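Local coordinates for coiled-coil and C2 domain-containing protein 1-like (Drosophila melanogaster, PDB 6EI6) that binds monophosphorylated phosphatidylinositols through its C2 domain and regulates the ESCRT-III protein Shrub in endosomal sorting, probably by preventing its inappropriate polymerisation, at residues I122-G127 against G241-K246; T140-E145 against V193-Y198; T156-I161 against E171-D176. All coordinates share one frame; numbering follows the deposited sequence.

Interaction 1: residues I122-G127 against G241-K246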
loop_
_atom_site.group_PDB
_atom_site.type_symbol
_atom_site.label_atom_id
_atom_site.label_comp_id
_atom_site.label_asym_id
_atom_site.label_seq_id
_atom_site.Cartn_x
_atom_site.Cartn_y
_atom_site.Cartn_z
ATOM N N ILE A 122 9.681 -6.816 -3.947
ATOM C CA ILE A 122 10.081 -5.416 -4.098
ATOM C C ILE A 122 10.495 -5.189 -5.546
ATOM O O ILE A 122 11.260 -5.982 -6.107
ATOM C CB ILE A 122 11.223 -5.039 -3.143
ATOM C CG1 ILE A 122 10.742 -5.153 -1.706
ATOM C CG2 ILE A 122 11.709 -3.627 -3.421
ATOM C CD1 ILE A 122 11.857 -5.251 -0.710
ATOM N N VAL A 123 9.980 -4.122 -6.152
ATOM C CA VAL A 123 10.279 -3.780 -7.536
ATOM C C VAL A 123 10.900 -2.395 -7.547
ATOM O O VAL A 123 10.257 -1.419 -7.136
ATOM C CB VAL A 123 9.027 -3.805 -8.418
ATOM C CG1 VAL A 123 9.404 -3.528 -9.853
ATOM C CG2 VAL A 123 8.296 -5.149 -8.289
ATOM N N VAL A 124 12.149 -2.308 -8.000
ATOM C CA VAL A 124 12.793 -1.025 -8.254
ATOM C C VAL A 124 12.526 -0.707 -9.721
ATOM O O VAL A 124 13.029 -1.389 -10.614
ATOM C CB VAL A 124 14.294 -1.063 -7.933
ATOM C CG1 VAL A 124 14.902 0.332 -7.996
ATOM C CG2 VAL A 124 14.537 -1.662 -6.553
ATOM N N VAL A 125 11.723 0.320 -9.973
ATOM C CA VAL A 125 11.156 0.543 -11.296
ATOM C C VAL A 125 11.979 1.523 -12.125
ATOM O O VAL A 125 12.180 1.315 -13.317
ATOM C CB VAL A 125 9.684 1.004 -11.180
ATOM C CG1 VAL A 125 9.096 1.221 -12.549
ATOM C CG2 VAL A 125 8.869 -0.015 -10.406
ATOM N N ARG A 126 12.403 2.642 -11.549
ATOM C CA ARG A 126 13.106 3.626 -12.364
ATOM C C ARG A 126 13.474 4.806 -11.484
ATOM O O ARG A 126 12.833 5.068 -10.461
ATOM C CB ARG A 126 12.286 4.121 -13.580
ATOM C CG ARG A 126 11.007 4.866 -13.245
ATOM C CD ARG A 126 10.209 5.317 -14.484
ATOM N NE ARG A 126 9.438 6.527 -14.174
ATOM C CZ ARG A 126 8.444 7.022 -14.917
ATOM N NH1 ARG A 126 8.073 6.418 -16.042
ATOM N NH2 ARG A 126 7.818 8.133 -14.532
ATOM N N GLY A 127 14.531 5.503 -11.894
ATOM C CA GLY A 127 14.855 6.809 -11.367
ATOM C C GLY A 127 14.399 7.861 -12.360
ATOM O O GLY A 127 14.259 7.603 -13.559
ATOM N N GLY A 241 16.064 14.359 -7.835
ATOM C CA GLY A 241 15.164 13.415 -8.487
ATOM C C GLY A 241 14.310 12.499 -7.622
ATOM O O GLY A 241 14.124 12.714 -6.412
ATOM N N LYS A 242 13.789 11.447 -8.253
ATOM C CA LYS A 242 12.809 10.570 -7.631
ATOM C C LYS A 242 13.093 9.126 -8.010
ATOM O O LYS A 242 13.741 8.844 -9.022
ATOM C CB LYS A 242 11.370 10.915 -8.050
ATOM C CG LYS A 242 10.841 12.219 -7.498
ATOM C CD LYS A 242 9.376 12.366 -7.842
ATOM C CE LYS A 242 9.207 12.926 -9.239
ATOM N NZ LYS A 242 8.882 14.380 -9.157
ATOM N N LEU A 243 12.562 8.213 -7.194
ATOM C CA LEU A 243 12.636 6.780 -7.447
ATOM C C LEU A 243 11.225 6.193 -7.426
ATOM O O LEU A 243 10.433 6.490 -6.523
ATOM C CB LEU A 243 13.531 6.083 -6.409
ATOM C CG LEU A 243 13.845 4.605 -6.648
ATOM C CD1 LEU A 243 14.685 4.410 -7.888
ATOM C CD2 LEU A 243 14.533 3.999 -5.461
ATOM N N GLU A 244 10.910 5.368 -8.417
ATOM C CA GLU A 244 9.611 4.720 -8.510
ATOM C C GLU A 244 9.742 3.250 -8.142
ATOM O O GLU A 244 10.605 2.542 -8.674
ATOM C CB GLU A 244 9.030 4.857 -9.911
ATOM C CG GLU A 244 7.708 4.158 -10.044
ATOM C CD GLU A 244 7.234 4.108 -11.466
ATOM O OE1 GLU A 244 7.823 4.812 -12.311
ATOM O OE2 GLU A 244 6.277 3.358 -11.747
ATOM N N VAL A 245 8.849 2.786 -7.270
ATOM C CA VAL A 245 9.026 1.534 -6.554
ATOM C C VAL A 245 7.663 0.866 -6.339
ATOM O O VAL A 245 6.638 1.536 -6.198
ATOM C CB VAL A 245 9.760 1.846 -5.232
ATOM C CG1 VAL A 245 9.426 0.842 -4.159
ATOM C CG2 VAL A 245 11.258 1.911 -5.475
ATOM N N LYS A 246 7.656 -0.468 -6.330
ATOM C CA LYS A 246 6.488 -1.258 -5.965
ATOM C C LYS A 246 6.835 -2.187 -4.807
ATOM O O LYS A 246 7.951 -2.709 -4.735
ATOM C CB LYS A 246 5.991 -2.092 -7.136
ATOM C CG LYS A 246 5.623 -1.306 -8.379
ATOM C CD LYS A 246 5.357 -2.280 -9.512
ATOM C CE LYS A 246 4.537 -1.627 -10.600
ATOM N NZ LYS A 246 4.287 -2.598 -11.700
#
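R126 and E244 meet on one face of an antiparallel strand pair, where V125 and R126 together stand opposite the single residue E244. The E244 carbonyl serves both of them: V125 N lies 2.8 Å from E244 O, while R126 N is a weak second donor to the same oxygen at 3.4 Å. E244 N returns a nearly straight bond (173°) of 2.8 Å to R126 O. R126 CG sits between its backbone N and carbonyl carbon (chi1 63°), the chain extended from there to NE. E244 OE1 lies over a face of the guanidinium, 3.0 Å from R126 NE, with carboxylate and guanidinium planes 84° apart. No N-H points at this oxygen, and the salt bridge is one of charge alone. The other branch of the carboxylate reaches V125, whose CG1 is 3.6 Å from E244 OE2. H227 on the neighbouring strand hydrogen-bonds OE2, which probably fixes the rotation of the carboxylate. On the same face V123 and K246 run side by side, their CB atoms 3.7 Å apart, within a backbone pair bonded in both directions. The opposite face is apolar: V124 CG1 touches L243 CD1 at 4.1 Å, and both side chains, together with V245, pack against V142, V144 and F195 of the facing sheet. The extra residue in strand 119-128 makes a classic beta bulge, between two inner strands of the C2 beta-sandwich.

Interaction 2: residues T140-E145 against V193-Y198; sequences TYVRVE and VKFEIY. With SO4 (sulfate ion), chain D.
Y141 with Y198, R143 with E196 and E145 with K194 form three hydrogen-bonded antiparallel pairs, each closed by two backbone bonds; Y198 N lies 2.8 Å from Y141 O. The side-chain polar contacts are weaker. Y198 OH donates to E196 OE1 at 3.3 Å from above the carboxylate plane, E145 OE1 makes a long salt bridge to K194 NZ at 3.9 Å, and R143 NH1 bonds weakly to a sulfate ion that K157 also binds. Y141 OH has its partner in D207. In the packing, Y198 CB lies over one face of the Y141 ring, 3.4 Å from Y141 CZ, in a CH-pi contact; the rings are nearly parallel (11°) but barely overlap. With CG anti to its carbonyl carbon (chi1 -60°), R143 runs past Y198, its CD 3.7 Å from Y198 CE2, while Y141 CE2 lies over the guanidinium centre. An alanine at Y198 would keep CB over the Y141 ring but would probably leave R143 CD without its ring neighbour and E196 OE1 without that hydroxyl. On the other face V144 CG2 meets F195 CD2 at 3.8 Å, and V142 touches F195 and I197. The chemistry implies a two-faced sheet, apolar toward the sandwich interior, with charged side chains and two tyrosines opposite.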
loop_
_atom_site.group_PDB
_atom_site.type_symbol
_atom_site.label_atom_id
_atom_site.label_comp_id
_atom_site.label_asym_id
_atom_site.label_seq_id
_atom_site.Cartn_x
_atom_site.Cartn_y
_atom_site.Cartn_z
ATOM N N THR A 140 24.319 4.399 -12.178
ATOM C CA THR A 140 23.605 4.293 -10.916
ATOM C C THR A 140 23.198 2.854 -10.658
ATOM O O THR A 140 23.058 2.043 -11.575
ATOM C CB THR A 140 22.373 5.199 -10.890
ATOM O OG1 THR A 140 21.762 5.183 -12.182
ATOM C CG2 THR A 140 22.773 6.618 -10.564
ATOM N N TYR A 141 23.034 2.555 -9.376
ATOM C CA TYR A 141 22.461 1.306 -8.905
ATOM C C TYR A 141 21.786 1.608 -7.571
ATOM O O TYR A 141 22.067 2.628 -6.934
ATOM C CB TYR A 141 23.529 0.202 -8.797
ATOM C CG TYR A 141 24.534 0.430 -7.700
ATOM C CD1 TYR A 141 25.671 1.208 -7.916
ATOM C CD2 TYR A 141 24.344 -0.116 -6.442
ATOM C CE1 TYR A 141 26.587 1.432 -6.904
ATOM C CE2 TYR A 141 25.253 0.108 -5.426
ATOM C CZ TYR A 141 26.375 0.886 -5.665
ATOM O OH TYR A 141 27.271 1.104 -4.639
ATOM N N VAL A 142 20.869 0.734 -7.157
ATOM C CA VAL A 142 20.053 0.957 -5.967
ATOM C C VAL A 142 20.228 -0.226 -5.025
ATOM O O VAL A 142 20.099 -1.377 -5.444
ATOM C CB VAL A 142 18.565 1.156 -6.332
ATOM C CG1 VAL A 142 17.758 1.567 -5.114
ATOM C CG2 VAL A 142 18.409 2.167 -7.455
ATOM N N ARG A 143 20.540 0.060 -3.764
ATOM C CA ARG A 143 20.560 -0.941 -2.710
ATOM C C ARG A 143 19.217 -0.979 -1.997
ATOM O O ARG A 143 18.619 0.066 -1.723
ATOM C CB ARG A 143 21.639 -0.634 -1.680
ATOM C CG ARG A 143 23.040 -0.579 -2.219
ATOM C CD ARG A 143 24.052 -0.597 -1.066
ATOM N NE ARG A 143 25.425 -0.655 -1.555
ATOM C CZ ARG A 143 25.986 -1.733 -2.105
ATOM N NH1 ARG A 143 25.295 -2.866 -2.251
ATOM N NH2 ARG A 143 27.248 -1.672 -2.520
ATOM N N VAL A 144 18.763 -2.186 -1.668
ATOM C CA VAL A 144 17.480 -2.408 -1.016
ATOM C C VAL A 144 17.740 -3.100 0.308
ATOM O O VAL A 144 18.468 -4.096 0.358
ATOM C CB VAL A 144 16.537 -3.256 -1.885
ATOM C CG1 VAL A 144 15.221 -3.513 -1.128
ATOM C CG2 VAL A 144 16.296 -2.580 -3.247
ATOM N N GLU A 145 17.149 -2.579 1.370
ATOM C CA GLU A 145 17.316 -3.120 2.708
ATOM C C GLU A 145 15.933 -3.351 3.306
ATOM O O GLU A 145 15.181 -2.396 3.521
ATOM C CB GLU A 145 18.142 -2.169 3.567
ATOM C CG GLU A 145 18.336 -2.630 4.995
ATOM C CD GLU A 145 19.418 -1.857 5.687
ATOM O OE1 GLU A 145 19.908 -0.872 5.098
ATOM O OE2 GLU A 145 19.775 -2.226 6.822
ATOM N N VAL A 193 11.041 -0.192 4.130
ATOM C CA VAL A 193 12.089 -0.659 3.231
ATOM C C VAL A 193 12.935 0.542 2.819
ATOM O O VAL A 193 12.387 1.580 2.431
ATOM C CB VAL A 193 11.472 -1.323 1.991
ATOM C CG1 VAL A 193 12.542 -1.907 1.109
ATOM C CG2 VAL A 193 10.458 -2.366 2.415
ATOM N N LYS A 194 14.263 0.394 2.869
ATOM C CA LYS A 194 15.199 1.475 2.574
ATOM C C LYS A 194 15.795 1.285 1.182
ATOM O O LYS A 194 16.287 0.202 0.858
ATOM C CB LYS A 194 16.305 1.521 3.636
ATOM C CG LYS A 194 17.324 2.690 3.496
ATOM C CD LYS A 194 18.596 2.488 4.383
ATOM C CE LYS A 194 18.441 3.090 5.778
ATOM N NZ LYS A 194 19.512 2.635 6.714
ATOM N N PHE A 195 15.748 2.333 0.357
ATOM C CA PHE A 195 16.346 2.329 -0.976
ATOM C C PHE A 195 17.467 3.357 -1.015
ATOM O O PHE A 195 17.217 4.550 -0.830
ATOM C CB PHE A 195 15.319 2.665 -2.057
ATOM C CG PHE A 195 14.207 1.685 -2.153
ATOM C CD1 PHE A 195 13.101 1.780 -1.311
ATOM C CD2 PHE A 195 14.262 0.652 -3.074
ATOM C CE1 PHE A 195 12.090 0.862 -1.377
ATOM C CE2 PHE A 195 13.241 -0.265 -3.158
ATOM C CZ PHE A 195 12.146 -0.160 -2.303
ATOM N N GLU A 196 18.690 2.917 -1.297
ATOM C CA GLU A 196 19.832 3.825 -1.398
ATOM C C GLU A 196 20.290 3.906 -2.847
ATOM O O GLU A 196 20.596 2.883 -3.458
ATOM C CB GLU A 196 20.960 3.378 -0.477
ATOM C CG GLU A 196 20.587 3.571 0.966
ATOM C CD GLU A 196 21.593 2.975 1.918
ATOM O OE1 GLU A 196 22.559 2.360 1.433
ATOM O OE2 GLU A 196 21.421 3.118 3.151
ATOM N N ILE A 197 20.301 5.114 -3.403
ATOM C CA ILE A 197 20.640 5.318 -4.804
ATOM C C ILE A 197 22.104 5.754 -4.888
ATOM O O ILE A 197 22.507 6.752 -4.277
ATOM C CB ILE A 197 19.707 6.340 -5.465
ATOM C CG1 ILE A 197 18.269 5.822 -5.463
ATOM C CG2 ILE A 197 20.136 6.579 -6.894
ATOM C CD1 ILE A 197 17.443 6.237 -4.240
ATOM N N TYR A 198 22.915 4.996 -5.617
ATOM C CA TYR A 198 24.352 5.229 -5.649
ATOM C C TYR A 198 24.818 5.497 -7.070
ATOM O O TYR A 198 24.357 4.843 -8.017
ATOM C CB TYR A 198 25.124 4.041 -5.099
ATOM C CG TYR A 198 25.198 3.956 -3.594
ATOM C CD1 TYR A 198 26.206 4.592 -2.888
ATOM C CD2 TYR A 198 24.288 3.200 -2.880
ATOM C CE1 TYR A 198 26.284 4.494 -1.509
ATOM C CE2 TYR A 198 24.374 3.096 -1.505
ATOM C CZ TYR A 198 25.367 3.745 -0.831
ATOM O OH TYR A 198 25.432 3.634 0.541
HETATM S S SO4 D . 28.630 -5.515 -2.102
HETATM O O1 SO4 D . 27.683 -5.207 -3.180
HETATM O O2 SO4 D . 27.903 -6.079 -0.956
HETATM O O3 SO4 D . 29.630 -6.483 -2.578
HETATM O O4 SO4 D . 29.311 -4.283 -1.694
#

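Interaction 3: residues T156-I161 against E171-D176. With SO4 (sulfate ion), chain D.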
loop_
_atom_site.group_PDB
_atom_site.type_symbol
_atom_site.label_atom_id
_atom_site.label_comp_id
_atom_site.label_asym_id
_atom_site.label_seq_id
_atom_site.Cartn_x
_atom_site.Cartn_y
_atom_site.Cartn_z
ATOM N N THR A 156 20.189 -6.236 -0.743
ATOM C CA THR A 156 20.536 -6.599 -2.108
ATOM C C THR A 156 20.666 -5.310 -2.906
ATOM O O THR A 156 20.562 -4.216 -2.350
ATOM C CB THR A 156 19.505 -7.558 -2.722
ATOM O OG1 THR A 156 19.726 -7.643 -4.137
ATOM C CG2 THR A 156 18.086 -7.060 -2.493
ATOM N N LYS A 157 20.895 -5.436 -4.218
ATOM C CA LYS A 157 21.088 -4.248 -5.046
ATOM C C LYS A 157 20.757 -4.544 -6.502
ATOM O O LYS A 157 20.852 -5.685 -6.957
ATOM C CB LYS A 157 22.525 -3.710 -4.944
ATOM C CG LYS A 157 23.569 -4.487 -5.754
ATOM C CD LYS A 157 24.880 -3.719 -5.852
ATOM C CE LYS A 157 25.899 -4.434 -6.737
ATOM N NZ LYS A 157 26.834 -5.258 -5.923
ATOM N N THR A 158 20.368 -3.498 -7.226
ATOM C CA THR A 158 20.096 -3.612 -8.647
ATOM C C THR A 158 21.403 -3.638 -9.431
ATOM O O THR A 158 22.490 -3.352 -8.909
ATOM C CB THR A 158 19.231 -2.450 -9.140
ATOM O OG1 THR A 158 20.062 -1.329 -9.494
ATOM C CG2 THR A 158 18.227 -2.024 -8.066
ATOM N N ASN A 159 21.283 -3.963 -10.717
ATOM C CA ASN A 159 22.417 -3.875 -11.623
ATOM C C ASN A 159 22.875 -2.426 -11.705
ATOM O O ASN A 159 22.341 -1.552 -11.016
ATOM C CB ASN A 159 22.049 -4.383 -13.024
ATOM C CG ASN A 159 22.010 -5.902 -13.118
ATOM O OD1 ASN A 159 22.399 -6.623 -12.187
ATOM N ND2 ASN A 159 21.534 -6.394 -14.254
ATOM N N VAL A 160 23.843 -2.146 -12.559
ATOM C CA VAL A 160 24.291 -0.786 -12.781
ATOM C C VAL A 160 23.798 -0.415 -14.172
ATOM O O VAL A 160 24.312 -0.906 -15.185
ATOM C CB VAL A 160 25.816 -0.640 -12.649
ATOM C CG1 VAL A 160 26.231 0.828 -12.786
ATOM C CG2 VAL A 160 26.317 -1.239 -11.316
ATOM N N ILE A 161 22.762 0.415 -14.238
ATOM C CA ILE A 161 22.465 1.067 -15.504
ATOM C C ILE A 161 23.582 2.055 -15.784
ATOM O O ILE A 161 24.195 2.611 -14.855
ATOM C CB ILE A 161 21.085 1.754 -15.485
ATOM C CG1 ILE A 161 21.062 2.895 -14.465
ATOM C CG2 ILE A 161 19.995 0.743 -15.221
ATOM C CD1 ILE A 161 21.568 4.250 -14.989
ATOM N N GLU A 171 13.922 -4.442 -11.867
ATOM C CA GLU A 171 14.355 -5.626 -11.152
ATOM C C GLU A 171 13.449 -5.875 -9.968
ATOM O O GLU A 171 13.105 -4.942 -9.231
ATOM C CB GLU A 171 15.805 -5.495 -10.682
ATOM C CG GLU A 171 16.810 -5.950 -11.722
ATOM C CD GLU A 171 18.220 -5.542 -11.368
ATOM O OE1 GLU A 171 18.818 -6.206 -10.478
ATOM O OE2 GLU A 171 18.715 -4.550 -11.966
ATOM N N ARG A 172 13.097 -7.147 -9.797
ATOM C CA ARG A 172 12.222 -7.629 -8.744
ATOM C C ARG A 172 13.026 -8.492 -7.787
ATOM O O ARG A 172 13.838 -9.316 -8.218
ATOM C CB ARG A 172 11.067 -8.444 -9.334
ATOM C CG ARG A 172 10.572 -7.959 -10.686
ATOM C CD ARG A 172 9.249 -8.633 -11.103
ATOM N NE ARG A 172 8.434 -7.745 -11.955
ATOM C CZ ARG A 172 7.195 -7.307 -11.677
ATOM N NH1 ARG A 172 6.559 -7.685 -10.568
ATOM N NH2 ARG A 172 6.579 -6.489 -12.527
ATOM N N PHE A 173 12.798 -8.320 -6.490
ATOM C CA PHE A 173 13.449 -9.137 -5.476
ATOM C C PHE A 173 12.367 -9.684 -4.565
ATOM O O PHE A 173 11.448 -8.954 -4.191
ATOM C CB PHE A 173 14.486 -8.335 -4.651
ATOM C CG PHE A 173 15.409 -7.466 -5.491
ATOM C CD1 PHE A 173 14.973 -6.254 -6.019
ATOM C CD2 PHE A 173 16.709 -7.857 -5.748
ATOM C CE1 PHE A 173 15.805 -5.464 -6.795
ATOM C CE2 PHE A 173 17.547 -7.064 -6.521
ATOM C CZ PHE A 173 17.096 -5.872 -7.042
ATOM N N LYS A 174 12.449 -10.969 -4.231
ATOM C CA LYS A 174 11.467 -11.611 -3.367
ATOM C C LYS A 174 12.117 -12.000 -2.049
ATOM O O LYS A 174 13.280 -12.401 -2.011
ATOM C CB LYS A 174 10.857 -12.844 -4.032
ATOM C CG LYS A 174 9.935 -12.546 -5.231
ATOM C CD LYS A 174 9.243 -13.834 -5.714
ATOM C CE LYS A 174 8.790 -13.742 -7.166
ATOM N NZ LYS A 174 8.019 -14.951 -7.601
ATOM N N VAL A 175 11.382 -11.874 -0.958
ATOM C CA VAL A 175 11.895 -12.293 0.336
ATOM C C VAL A 175 10.793 -13.064 1.063
ATOM O O VAL A 175 9.610 -12.976 0.720
ATOM C CB VAL A 175 12.406 -11.086 1.169
ATOM C CG1 VAL A 175 11.254 -10.350 1.836
ATOM C CG2 VAL A 175 13.411 -11.546 2.193
ATOM N N ASP A 176 11.206 -13.860 2.053
ATOM C CA ASP A 176 10.289 -14.657 2.864
ATOM C C ASP A 176 9.885 -13.897 4.120
ATOM O O ASP A 176 10.735 -13.369 4.845
ATOM C CB ASP A 176 10.925 -15.987 3.267
ATOM C CG ASP A 176 10.629 -17.097 2.282
ATOM O OD1 ASP A 176 9.520 -17.094 1.679
ATOM O OD2 ASP A 176 11.523 -17.961 2.095
HETATM S S SO4 D . 28.630 -5.515 -2.102
HETATM O O1 SO4 D . 27.683 -5.207 -3.180
HETATM O O2 SO4 D . 27.903 -6.079 -0.956
HETATM O O3 SO4 D . 29.630 -6.483 -2.578
HETATM O O4 SO4 D . 29.311 -4.283 -1.694
#
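The carboxylate of E171 and the backbone N-H of N159 make a hydrogen bond between these segments. E171 reaches out with CG anti to its carbonyl carbon (chi1 -87°) and an extended chain beyond, and OE2 receives N159 N at 2.9 Å through its syn lone pair, almost straight at 168°. The N159 side chain crosses that of E171 at about a right angle, and of its side-chain atoms CB comes nearest to the carboxylate, 3.5 Å from E171 OE2. The same carboxylate lies against T158, whose CA is 3.4 Å from E171 OE1. T158 is itself fixed by polar bonds: its OG1 donates to N159 O at 2.7 Å, on a lone pair of that carbonyl, and accepts from V142 N.

Strands 155-157 and 171-176 are the outermost strands of the two sheets of the C2 sandwich, lying at the same edge of the fold. No backbone bond joins them here; each is instead bonded to its inner neighbour, T156 to V144 on one side and F173 to I122 on the other. On the side of 171-176 the contact is made by side chains, E171 and F173, reaching to the other sheet.

T156 and F173 cross obliquely, with T156 OG1 3.3 Å from F173 CE2 and the T156 methyl CG2 3.6 Å from F173 CD2. K157 O approaches the ring at its edge, near the ring plane, 3.6 Å from F173 CE2. T158 stands at about a right angle to the phenylalanine, and its CG2 touches the far end of the ring at F173 CZ. The CB of K157 points away from strand 171-176, and K157 NZ bonds sulfate O1 at 2.9 Å; the ion probably comes from the crystallisation liquor.

Interactions 1 and 2 each join neighbouring strands within one of the two sheets of the sandwich, whereas interaction 3 lies at the surface and bridges the sheets at their edge. The first two meet face to face in the core through apolar contacts: V245 and I122 pack on the F195 ring and I122 on V144. Interaction 3 adjoins both by backbone bonds, since 171-176 pairs with 119-128 and 155-157 with 140-145. Chemistry follows place: regular or bulged backbone ladders inside each sheet, charged groups on the outer faces, and at the edge a side-chain carboxylate capturing a backbone N-H beside an aromatic ring. Interactions 2 and 3 also share the sulfate.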